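Local coordinates for putative tryptophan halogenase (Xanthomonas campestris pv. campestris, PDB 6Y1W), which probably halogenates aromatic substrates with the help of FAD, as a member of the flavin-dependent tryptophan halogenase family, at residues A[79-84]-A[497-502]; A[13-18]-A[366-371]; A[266-271]-A[405-410]; A[308-313]-A[508-513]. All coordinates share one frame; numbering follows the deposited sequence. Where two conformers were deposited one is given.

Interaction 1 (A[79-84]-A[497-502])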
# COMPACT_ATOMS: atom_id res chain seq x y z
N GLN A 79 3.39 4.37 31.59
CA GLN A 79 2.25 4.73 32.43
C GLN A 79 1.02 3.92 32.05
O GLN A 79 0.33 3.36 32.92
CB GLN A 79 2.00 6.23 32.28
CG GLN A 79 0.77 6.80 32.91
CD GLN A 79 0.53 8.22 32.37
OE1 GLN A 79 -0.58 8.58 32.00
NE2 GLN A 79 1.60 9.00 32.26
N PHE A 80 0.76 3.81 30.74
CA PHE A 80 -0.34 3.00 30.25
C PHE A 80 -0.20 1.53 30.69
O PHE A 80 -1.16 0.92 31.14
CB PHE A 80 -0.39 3.13 28.71
CG PHE A 80 -0.76 1.85 28.01
CD1 PHE A 80 -2.07 1.32 28.14
CD2 PHE A 80 0.17 1.17 27.24
CE1 PHE A 80 -2.42 0.13 27.52
CE2 PHE A 80 -0.17 -0.04 26.61
CZ PHE A 80 -1.44 -0.56 26.77
N MET A 81 1.02 0.96 30.56
CA MET A 81 1.20 -0.46 30.89
C MET A 81 1.02 -0.72 32.39
O MET A 81 0.37 -1.69 32.80
CB MET A 81 2.57 -0.93 30.42
CG MET A 81 2.68 -1.04 28.90
SD MET A 81 4.22 -1.80 28.37
CE MET A 81 3.95 -3.54 28.85
N ALA A 82 1.60 0.15 33.22
CA ALA A 82 1.43 -0.03 34.66
C ALA A 82 -0.03 0.10 35.06
O ALA A 82 -0.49 -0.61 35.96
CB ALA A 82 2.26 1.02 35.41
N ALA A 83 -0.77 0.98 34.39
CA ALA A 83 -2.17 1.19 34.72
C ALA A 83 -3.08 0.08 34.23
O ALA A 83 -4.20 -0.03 34.74
CB ALA A 83 -2.66 2.50 34.10
N THR A 84 -2.62 -0.79 33.32
CA THR A 84 -3.49 -1.80 32.75
C THR A 84 -2.97 -3.20 33.02
O THR A 84 -3.40 -4.14 32.36
CB THR A 84 -3.67 -1.58 31.24
OG1 THR A 84 -2.40 -1.63 30.60
CG2 THR A 84 -4.33 -0.19 30.96
N ARG A 497 9.57 -5.31 35.80
CA ARG A 497 9.78 -4.76 37.13
C ARG A 497 10.48 -3.40 37.07
O ARG A 497 10.21 -2.53 37.90
CB ARG A 497 10.62 -5.72 37.95
CG ARG A 497 9.79 -6.72 38.73
CD ARG A 497 10.63 -7.41 39.80
NE ARG A 497 11.52 -8.42 39.22
CZ ARG A 497 11.16 -9.67 38.96
NH1 ARG A 497 9.92 -10.06 39.22
NH2 ARG A 497 12.04 -10.52 38.43
N ARG A 498 11.39 -3.22 36.11
CA ARG A 498 12.11 -1.95 36.00
C ARG A 498 11.38 -0.91 35.16
O ARG A 498 11.55 0.30 35.40
CB ARG A 498 13.50 -2.17 35.38
CG ARG A 498 14.32 -3.27 36.01
CD ARG A 498 15.78 -3.23 35.54
NE ARG A 498 15.94 -3.39 34.10
CZ ARG A 498 16.66 -4.35 33.53
NH1 ARG A 498 16.75 -4.43 32.20
NH2 ARG A 498 17.30 -5.25 34.28
N TYR A 499 10.56 -1.32 34.20
CA TYR A 499 10.03 -0.37 33.22
C TYR A 499 8.60 0.06 33.51
O TYR A 499 8.27 1.23 33.36
CB TYR A 499 10.09 -1.01 31.82
CG TYR A 499 9.59 -0.11 30.70
CD1 TYR A 499 10.34 0.98 30.25
CD2 TYR A 499 8.36 -0.38 30.07
CE1 TYR A 499 9.87 1.79 29.22
CE2 TYR A 499 7.90 0.40 29.05
CZ TYR A 499 8.64 1.49 28.61
OH TYR A 499 8.18 2.26 27.58
N CYS A 500 7.76 -0.87 33.94
CA CYS A 500 6.36 -0.54 34.06
C CYS A 500 5.68 -1.38 35.12
O CYS A 500 4.61 -1.93 34.85
CB CYS A 500 5.68 -0.71 32.68
SG CYS A 500 5.82 -2.39 32.01
N PRO A 501 6.22 -1.48 36.33
CA PRO A 501 5.61 -2.34 37.35
C PRO A 501 4.21 -1.88 37.76
O PRO A 501 3.97 -0.70 38.06
CB PRO A 501 6.60 -2.27 38.53
CG PRO A 501 7.30 -0.98 38.34
CD PRO A 501 7.45 -0.82 36.85
N ALA A 502 3.25 -2.83 37.68
CA ALA A 502 1.88 -2.65 38.11
C ALA A 502 1.73 -3.19 39.53
O ALA A 502 2.35 -4.19 39.87
CB ALA A 502 0.89 -3.39 37.21
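Cys500 O lies 3.7 Å from Ala82 CA and takes its hydrogen bond from outside the two segments, from Gln280 NE2. OE1 of the same amide accepts from Ala502 N, so one glutamine clasps the chain on both sides of Pro501, a residue with no N-H of its own. Between 79-84 and 497-502 there is no hydrogen bond, and small side chains let the backbones come close. Ala82 and Ala502 have their CA atoms 4.4 Å apart. The methyl CB of Ala82 rests against Pro501 O at 3.6 Å, and in exchange Ala502 CB comes to 3.3 Å from Ala82 O.

Beside the alanines, two sulfur-bearing residues fill the buried flank. Met81 CB meets Cys500 CB at 3.9 Å, and the methionine then bends, chi3 72°, which brings its CE to 3.8 Å from Cys500 SG. Flexible and apolar, methionine can follow such a turn. Its SD also approaches the edge of the Tyr499 ring, near CE2 at 4.3 Å, while the hydroxyl of that tyrosine bonds to Glu77 at the start of helix 77-83. Cys500 is the first residue to leave helical geometry after helix 492-499. The contact therefore joins the last turn of one helix to the outgoing tail of another, beside strand 87-89, which carries the predicted active-site Lys89 of this halogenase fold.

Interaction 2 (A[13-18]-A[366-371])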
# COMPACT_ATOMS: atom_id res chain seq x y z
N GLN A 13 -26.74 24.33 9.22
CA GLN A 13 -27.19 23.21 10.05
C GLN A 13 -26.42 21.93 9.77
O GLN A 13 -26.51 20.98 10.56
CB GLN A 13 -28.69 22.99 9.83
CG GLN A 13 -29.56 23.78 10.78
CD GLN A 13 -29.17 23.56 12.24
OE1 GLN A 13 -29.39 22.49 12.80
NE2 GLN A 13 -28.55 24.57 12.85
N ARG A 14 -25.67 21.88 8.68
CA ARG A 14 -24.88 20.70 8.37
C ARG A 14 -23.55 20.65 9.12
O ARG A 14 -22.94 19.58 9.14
CB ARG A 14 -24.61 20.63 6.86
CG ARG A 14 -25.86 20.51 5.97
CD ARG A 14 -25.47 20.38 4.50
NE ARG A 14 -24.77 19.13 4.20
CZ ARG A 14 -23.92 18.98 3.18
NH1 ARG A 14 -23.67 20.00 2.37
NH2 ARG A 14 -23.32 17.80 2.96
N LEU A 15 -23.08 21.74 9.72
CA LEU A 15 -21.75 21.71 10.33
C LEU A 15 -21.73 20.75 11.51
O LEU A 15 -22.62 20.77 12.36
CB LEU A 15 -21.34 23.10 10.78
CG LEU A 15 -21.04 24.04 9.63
CD1 LEU A 15 -20.99 25.48 10.14
CD2 LEU A 15 -19.74 23.65 8.94
N VAL A 16 -20.70 19.90 11.58
CA VAL A 16 -20.58 18.92 12.65
C VAL A 16 -19.88 19.57 13.83
O VAL A 16 -18.68 19.86 13.76
CB VAL A 16 -19.84 17.66 12.18
CG1 VAL A 16 -19.67 16.72 13.36
CG2 VAL A 16 -20.66 16.99 11.03
N ARG A 17 -20.63 19.84 14.91
CA ARG A 17 -20.10 20.45 16.12
C ARG A 17 -20.31 19.64 17.37
O ARG A 17 -19.64 19.90 18.37
CB ARG A 17 -20.74 21.84 16.35
CG ARG A 17 -20.27 22.89 15.37
CD ARG A 17 -18.77 23.19 15.51
NE ARG A 17 -18.02 22.65 14.38
CZ ARG A 17 -17.88 23.26 13.20
NH1 ARG A 17 -17.19 22.68 12.23
NH2 ARG A 17 -18.44 24.45 12.99
N ARG A 18 -21.25 18.69 17.36
CA ARG A 18 -21.57 17.89 18.53
C ARG A 18 -21.46 16.43 18.13
O ARG A 18 -22.10 15.99 17.17
CB ARG A 18 -22.99 18.20 19.06
CG ARG A 18 -23.21 19.69 19.45
CD ARG A 18 -24.70 20.04 19.55
NE ARG A 18 -25.38 19.66 18.32
CZ ARG A 18 -26.70 19.67 18.14
NH1 ARG A 18 -27.50 20.08 19.12
NH2 ARG A 18 -27.21 19.27 16.97
N PRO A 366 -15.54 15.04 9.27
CA PRO A 366 -16.39 15.94 8.47
C PRO A 366 -16.42 17.34 9.06
O PRO A 366 -16.56 17.52 10.28
CB PRO A 366 -17.78 15.29 8.56
CG PRO A 366 -17.73 14.52 9.92
CD PRO A 366 -16.31 13.97 9.94
N GLN A 367 -16.25 18.34 8.18
CA GLN A 367 -16.90 19.63 8.44
C GLN A 367 -18.40 19.49 8.26
O GLN A 367 -19.19 19.92 9.11
CB GLN A 367 -16.38 20.71 7.49
CG GLN A 367 -14.92 20.95 7.54
CD GLN A 367 -14.52 21.98 8.57
OE1 GLN A 367 -15.33 22.37 9.47
NE2 GLN A 367 -13.27 22.43 8.48
N VAL A 368 -18.81 18.94 7.13
CA VAL A 368 -20.19 18.55 6.86
C VAL A 368 -20.13 17.11 6.38
O VAL A 368 -19.12 16.69 5.83
CB VAL A 368 -20.90 19.45 5.80
CG1 VAL A 368 -20.92 20.92 6.24
CG2 VAL A 368 -20.25 19.27 4.41
N ILE A 369 -21.17 16.34 6.68
CA ILE A 369 -21.20 14.94 6.27
C ILE A 369 -21.62 14.89 4.81
O ILE A 369 -22.58 15.55 4.41
CB ILE A 369 -22.13 14.12 7.17
CG1 ILE A 369 -21.55 14.10 8.59
CG2 ILE A 369 -22.23 12.66 6.67
CD1 ILE A 369 -22.52 13.66 9.66
N ASP A 370 -20.87 14.14 3.99
CA ASP A 370 -21.14 14.06 2.55
C ASP A 370 -21.06 12.62 2.07
O ASP A 370 -20.17 11.88 2.51
CB ASP A 370 -20.13 14.88 1.76
CG ASP A 370 -20.54 15.03 0.31
OD1 ASP A 370 -21.32 15.97 0.03
OD2 ASP A 370 -20.10 14.21 -0.55
N PRO A 371 -21.92 12.21 1.15
CA PRO A 371 -21.85 10.83 0.63
C PRO A 371 -20.50 10.42 0.07
O PRO A 371 -20.19 9.22 0.15
CB PRO A 371 -22.91 10.82 -0.48
CG PRO A 371 -23.89 11.83 -0.08
CD PRO A 371 -23.13 12.91 0.67
O HOH W 1 -23.40 17.26 8.13
O HOH W 2 -16.27 19.26 12.44
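Val16 N donates to Gln367 O over 2.9 Å, with an angle of 159° at the hydrogen, and the same oxygen receives a CA-H...O contact from Leu15 CA at 3.4 Å. Around this bond the packing is close and apolar. CG2 of Val16, anti to the carbonyl carbon, lies 3.9 Å from Ile369 CG1 and 4.0 Å from Pro366 CG, the valine and isoleucine side chains crossing at about a right angle. Branched residues suit the spot because they are compact and stiff, and both also rest on Leu217 of strand 217-220.

The flanks are looser and partly watered. One water bridges Arg14 O and Ile369 N, and another donates to both Val16 O and Pro366 O. Arg14 bends at chi3 (66°), which turns NE off the line of the chain; one face of the guanidinium then lies against Val368 CG2, toward the rim. Its NH2 donates to Ile369 O at 2.8 Å, with a long salt bridge to Asp370 OD1 at 4.0 Å. The other carboxylate oxygen, OD2, caps Val372 N. Arg17 NH1 makes only a weak bond to Gln367 OE1, 3.3 Å, the guanidinium and amide planes 82° apart; the stronger hold on that glutamine is at NE2, which bonds Asp464 and His459 of the second subunit. The contact thus ties the lead-in to strand 18-22, first strand of the Rossmann-type nucleotide-binding fold, to the N-cap of helix 371-397 at the dimer interface.

Interaction 3 (A[266-271]-A[405-410]). With BUD ((2S,3S)-butane-2,3-diol), chain I; BUD ((2S,3S)-butane-2,3-diol), chain J.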
# COMPACT_ATOMS: atom_id res chain seq x y z
N ALA A 266 -2.30 -19.91 21.48
CA ALA A 266 -3.51 -20.29 20.75
C ALA A 266 -3.46 -21.80 20.54
O ALA A 266 -2.80 -22.27 19.61
CB ALA A 266 -3.60 -19.58 19.41
N ARG A 267 -4.14 -22.56 21.41
CA ARG A 267 -3.98 -24.01 21.42
C ARG A 267 -5.23 -24.65 20.84
O ARG A 267 -6.29 -24.65 21.49
CB ARG A 267 -3.75 -24.51 22.84
CG ARG A 267 -3.62 -26.07 22.89
CD ARG A 267 -3.40 -26.52 24.35
NE ARG A 267 -2.01 -26.23 24.71
CZ ARG A 267 -1.51 -26.43 25.92
NH1 ARG A 267 -2.31 -26.90 26.89
NH2 ARG A 267 -0.23 -26.17 26.16
N ALA A 268 -5.10 -25.24 19.64
CA ALA A 268 -6.25 -25.87 19.00
C ALA A 268 -6.63 -27.17 19.72
O ALA A 268 -5.78 -27.86 20.27
CB ALA A 268 -5.95 -26.17 17.54
N ASP A 269 -7.93 -27.47 19.70
CA ASP A 269 -8.45 -28.70 20.29
C ASP A 269 -9.31 -29.40 19.24
O ASP A 269 -9.02 -29.28 18.04
CB ASP A 269 -9.24 -28.39 21.58
CG ASP A 269 -9.33 -29.61 22.50
OD1 ASP A 269 -8.30 -29.95 23.13
OD2 ASP A 269 -10.42 -30.23 22.53
N ARG A 270 -10.36 -30.11 19.64
CA ARG A 270 -11.13 -30.93 18.69
C ARG A 270 -12.09 -30.11 17.85
O ARG A 270 -12.35 -30.46 16.69
CB ARG A 270 -11.95 -31.99 19.43
CG ARG A 270 -11.12 -33.03 20.17
CD ARG A 270 -12.09 -33.90 21.02
NE ARG A 270 -13.17 -34.45 20.20
CZ ARG A 270 -13.04 -35.51 19.38
NH1 ARG A 270 -11.88 -36.15 19.27
NH2 ARG A 270 -14.09 -35.91 18.68
N ALA A 271 -12.66 -29.04 18.42
CA ALA A 271 -13.72 -28.27 17.75
C ALA A 271 -13.61 -26.79 18.15
O ALA A 271 -14.62 -26.06 18.22
CB ALA A 271 -15.11 -28.82 18.07
N ALA A 405 -14.71 -34.40 12.85
CA ALA A 405 -15.56 -33.88 11.79
C ALA A 405 -15.35 -32.38 11.61
O ALA A 405 -15.34 -31.87 10.48
CB ALA A 405 -17.04 -34.16 12.11
N PHE A 406 -15.15 -31.66 12.72
CA PHE A 406 -14.84 -30.24 12.67
C PHE A 406 -13.63 -29.95 11.78
O PHE A 406 -13.70 -29.15 10.85
CB PHE A 406 -14.59 -29.72 14.10
CG PHE A 406 -14.18 -28.26 14.16
CD1 PHE A 406 -15.13 -27.27 14.22
CD2 PHE A 406 -12.85 -27.93 14.21
CE1 PHE A 406 -14.73 -25.91 14.29
CE2 PHE A 406 -12.41 -26.59 14.28
CZ PHE A 406 -13.39 -25.58 14.34
N TRP A 407 -12.51 -30.65 12.01
CA TRP A 407 -11.33 -30.38 11.19
C TRP A 407 -11.50 -30.86 9.74
O TRP A 407 -10.98 -30.23 8.82
CB TRP A 407 -10.08 -31.01 11.81
CG TRP A 407 -9.70 -30.24 13.05
CD1 TRP A 407 -9.75 -30.70 14.36
CD2 TRP A 407 -9.28 -28.86 13.13
NE1 TRP A 407 -9.35 -29.68 15.22
CE2 TRP A 407 -9.09 -28.55 14.49
CE3 TRP A 407 -9.05 -27.87 12.17
CZ2 TRP A 407 -8.65 -27.28 14.93
CZ3 TRP A 407 -8.59 -26.58 12.61
CH2 TRP A 407 -8.43 -26.32 13.97
N ARG A 408 -12.18 -31.99 9.53
CA ARG A 408 -12.42 -32.42 8.15
C ARG A 408 -13.25 -31.38 7.41
O ARG A 408 -13.00 -31.11 6.22
CB ARG A 408 -13.13 -33.78 8.12
CG ARG A 408 -12.22 -34.92 8.59
CD ARG A 408 -12.92 -36.30 8.35
NE ARG A 408 -14.12 -36.54 9.16
CZ ARG A 408 -14.15 -37.01 10.41
NH1 ARG A 408 -13.02 -37.24 11.10
NH2 ARG A 408 -15.32 -37.24 11.00
N ASP A 409 -14.23 -30.79 8.10
CA ASP A 409 -15.06 -29.77 7.46
C ASP A 409 -14.25 -28.50 7.18
O ASP A 409 -14.36 -27.90 6.10
CB ASP A 409 -16.28 -29.41 8.32
CG ASP A 409 -17.31 -30.55 8.40
OD1 ASP A 409 -17.15 -31.60 7.72
OD2 ASP A 409 -18.25 -30.38 9.18
N CYS A 410 -13.38 -28.10 8.12
CA CYS A 410 -12.55 -26.92 7.87
C CYS A 410 -11.62 -27.14 6.68
O CYS A 410 -11.39 -26.23 5.87
CB CYS A 410 -11.69 -26.59 9.10
SG CYS A 410 -12.55 -25.95 10.55
C1 BUD I . -15.56 -29.40 23.49
O1 BUD I . -14.10 -30.85 22.35
C2 BUD I . -14.67 -29.59 22.27
O2 BUD I . -12.55 -28.86 21.45
C3 BUD I . -13.58 -28.52 22.32
C4 BUD I . -14.14 -27.18 21.86
C1 BUD J . -5.23 -33.60 22.16
O1 BUD J . -7.66 -33.44 21.84
C2 BUD J . -6.43 -32.77 21.69
O2 BUD J . -7.53 -31.97 19.79
C3 BUD J . -6.30 -32.48 20.21
C4 BUD J . -5.24 -31.41 19.95
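Trp407 reaches from its helix to the backbone at Asp269. From CB, the ring is launched with CG anti to the carbonyl carbon, chi1 -71°. CD1 comes first, 3.5 Å from Arg270 O. Next is NE1, which donates to Asp269 O at 2.9 Å and 160°, the oxygen lying in the plane of the indole and the nitrogen in the plane of the carbonyl. Farther on, CZ2 touches Ala268 CB at 3.9 Å, a small methyl that leaves room for the broad ring. Over the centre of one indole face stands Phe406 CD2, 3.8 Å above the plane, so the two neighbouring aromatics brace each other.

The partner of this aromatic pair is the tight turn of a beta-hairpin, for residues 269-271 connect strands 263-268 and 272-278, antiparallel neighbours in the seven-stranded sheet. Helix 405-412 therefore packs on the hairpin's end. Phe406, with CG anti to its backbone N, offers a ring face to Ala271, whose CA sits 3.8 Å from the ring centroid and 18° off the normal, a CH-pi contact. On the opposite face lies Cys410 SG. Arg270 O, 3.5 Å from Phe406 CB, is hydrogen-bonded to Thr404 OG1.

On its far side the turn grips the butanediol of chain I, whose O2 donates to Asp269 OD2 at 2.8 Å and accepts from Ala271 N at 3.0 Å, with a weaker bond from Arg270 N. That same Arg270 N also donates to Asp269 OD2, meeting it from above the carboxylate plane.

Interaction 4 (A[308-313]-A[508-513]). With BUD ((2S,3S)-butane-2,3-diol), chain K.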
# COMPACT_ATOMS: atom_id res chain seq x y z
N GLN A 308 -3.79 -23.95 34.18
CA GLN A 308 -2.76 -24.01 35.20
C GLN A 308 -3.08 -22.96 36.25
O GLN A 308 -3.46 -21.83 35.92
CB GLN A 308 -1.38 -23.73 34.64
CG GLN A 308 -0.91 -24.74 33.61
CD GLN A 308 0.27 -24.21 32.84
OE1 GLN A 308 0.14 -23.77 31.69
NE2 GLN A 308 1.44 -24.21 33.48
N GLY A 309 -2.95 -23.35 37.51
CA GLY A 309 -3.25 -22.47 38.62
C GLY A 309 -4.72 -22.44 38.97
O GLY A 309 -5.60 -22.84 38.19
N ARG A 310 -5.01 -21.93 40.16
CA ARG A 310 -6.41 -21.86 40.57
C ARG A 310 -7.14 -20.76 39.79
O ARG A 310 -6.57 -19.72 39.44
CB ARG A 310 -6.51 -21.56 42.06
CG ARG A 310 -6.03 -22.76 42.92
CD ARG A 310 -5.84 -22.37 44.39
NE ARG A 310 -4.80 -21.36 44.55
CZ ARG A 310 -4.43 -20.83 45.72
NH1 ARG A 310 -5.02 -21.22 46.84
NH2 ARG A 310 -3.47 -19.93 45.75
N ALA A 311 -8.42 -21.00 39.55
CA ALA A 311 -9.26 -19.99 38.93
C ALA A 311 -9.49 -18.82 39.88
O ALA A 311 -9.78 -19.00 41.07
CB ALA A 311 -10.61 -20.59 38.54
N LEU A 312 -9.45 -17.60 39.32
CA LEU A 312 -9.68 -16.36 40.07
C LEU A 312 -11.05 -15.79 39.82
O LEU A 312 -11.45 -14.86 40.52
CB LEU A 312 -8.64 -15.29 39.68
CG LEU A 312 -7.25 -15.69 40.07
CD1 LEU A 312 -6.25 -14.60 39.65
CD2 LEU A 312 -7.18 -15.85 41.56
N THR A 313 -11.76 -16.28 38.79
CA THR A 313 -13.10 -15.84 38.43
C THR A 313 -13.96 -17.06 38.13
O THR A 313 -13.45 -18.17 37.94
CB THR A 313 -13.08 -14.89 37.20
OG1 THR A 313 -12.52 -15.58 36.07
CG2 THR A 313 -12.22 -13.63 37.50
N PRO A 508 -6.90 -11.17 45.47
CA PRO A 508 -7.45 -12.12 44.51
C PRO A 508 -8.17 -13.24 45.26
O PRO A 508 -7.90 -13.49 46.44
CB PRO A 508 -6.19 -12.62 43.78
CG PRO A 508 -5.09 -12.51 44.82
CD PRO A 508 -5.42 -11.20 45.51
N MET A 509 -9.10 -13.91 44.57
CA MET A 509 -10.00 -14.88 45.19
C MET A 509 -9.84 -16.25 44.54
O MET A 509 -10.77 -16.75 43.89
CB MET A 509 -11.45 -14.39 45.08
CG MET A 509 -11.67 -13.06 45.77
SD MET A 509 -11.75 -13.33 47.57
CE MET A 509 -13.47 -13.78 47.82
N PRO A 510 -8.68 -16.89 44.71
CA PRO A 510 -8.50 -18.24 44.14
C PRO A 510 -9.51 -19.21 44.73
O PRO A 510 -9.74 -19.24 45.94
CB PRO A 510 -7.07 -18.61 44.52
CG PRO A 510 -6.76 -17.74 45.73
CD PRO A 510 -7.49 -16.45 45.47
N GLN A 511 -10.17 -19.98 43.82
CA GLN A 511 -11.14 -20.97 44.23
C GLN A 511 -10.42 -22.26 44.58
O GLN A 511 -9.46 -22.65 43.90
CB GLN A 511 -12.14 -21.20 43.11
CG GLN A 511 -12.86 -19.91 42.71
CD GLN A 511 -13.81 -20.12 41.56
OE1 GLN A 511 -13.81 -21.17 40.92
NE2 GLN A 511 -14.63 -19.12 41.29
N PRO A 512 -10.82 -22.92 45.67
CA PRO A 512 -10.15 -24.16 46.05
C PRO A 512 -10.24 -25.18 44.93
O PRO A 512 -11.25 -25.25 44.22
CB PRO A 512 -10.92 -24.61 47.31
CG PRO A 512 -12.25 -23.86 47.25
CD PRO A 512 -11.94 -22.56 46.56
N ALA A 513 -9.16 -25.94 44.74
CA ALA A 513 -9.11 -26.99 43.71
C ALA A 513 -10.22 -28.03 43.85
O ALA A 513 -10.63 -28.38 44.96
CB ALA A 513 -7.75 -27.69 43.74
C1 BUD K . -15.11 -10.74 39.96
O1 BUD K . -14.14 -12.67 41.06
C2 BUD K . -15.21 -12.23 40.24
O2 BUD K . -15.98 -14.29 39.20
C3 BUD K . -15.33 -13.09 38.98
C4 BUD K . -16.08 -12.44 37.85
O HOH W 3 -9.51 -23.27 41.16
O HOH W 4 -10.05 -12.90 42.05
O HOH W 5 -13.06 -16.17 42.58
O HOH W 6 -14.16 -21.24 38.34
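The proline-rich tail near the C-terminus, Pro508 to Ala513, where the ordered chain ends, lies against the loop that joins helix 296-306 to strand 316-319, an outer strand of the seven-stranded sheet. The two chain directions are 108° apart, so the tail crosses the loop and does not pair with it as a strand. A single direct hydrogen bond holds the crossing: Gln511 N donates to Ala311 O at 2.9 Å, nearly along the C=O axis, while Pro510 CA lends the same oxygen a CA-H...O contact at 3.4 Å. Proline suits this tail, since it brings no N-H that needs a partner and its stiff ring packs well.

One face of the Arg310 guanidinium is covered by Pro510 CB, 3.5 Å above its plane, and the group is held there by a salt bridge from NE to Glu255. Leu312 sends its CD2 branch to the CD end of the Pro510 ring, 4.0 Å from that CD and as far from Pro508 CB. Thr313 turns away from the tail: its OG1 bonds to Gln253 N, and its CB meets C3 of a butanediol at 3.4 Å.

Water completes the rest of the contact. One molecule spans Ala311 N and Gln511 O, and a second joins Met509 N to Leu312 O. Another donates to Thr313 O and, at 2.6 Å, to Gln511 OE1.

Overall arrangement
Along the chain the first segments come in the order 13-18, 79-84, 266-271 and 308-313, followed by 366-371, 405-410, 497-502 and 508-513, so most of the loops they close interlock. Interactions 1 and 4 dock the end of helix 492-499 and the chain that follows it, pinning the C-terminal end onto the body, their nearest atoms about 12 Å apart. Interactions 3 and 4 involve the seven-stranded sheet, a hairpin end in one and a loop leading to an outer strand in the other, about 6 Å apart at their nearest atoms. Interaction 2 stands alone by the Rossmann-type sheet, at the subunit interface, its centre about 48 Å from that of interaction 3.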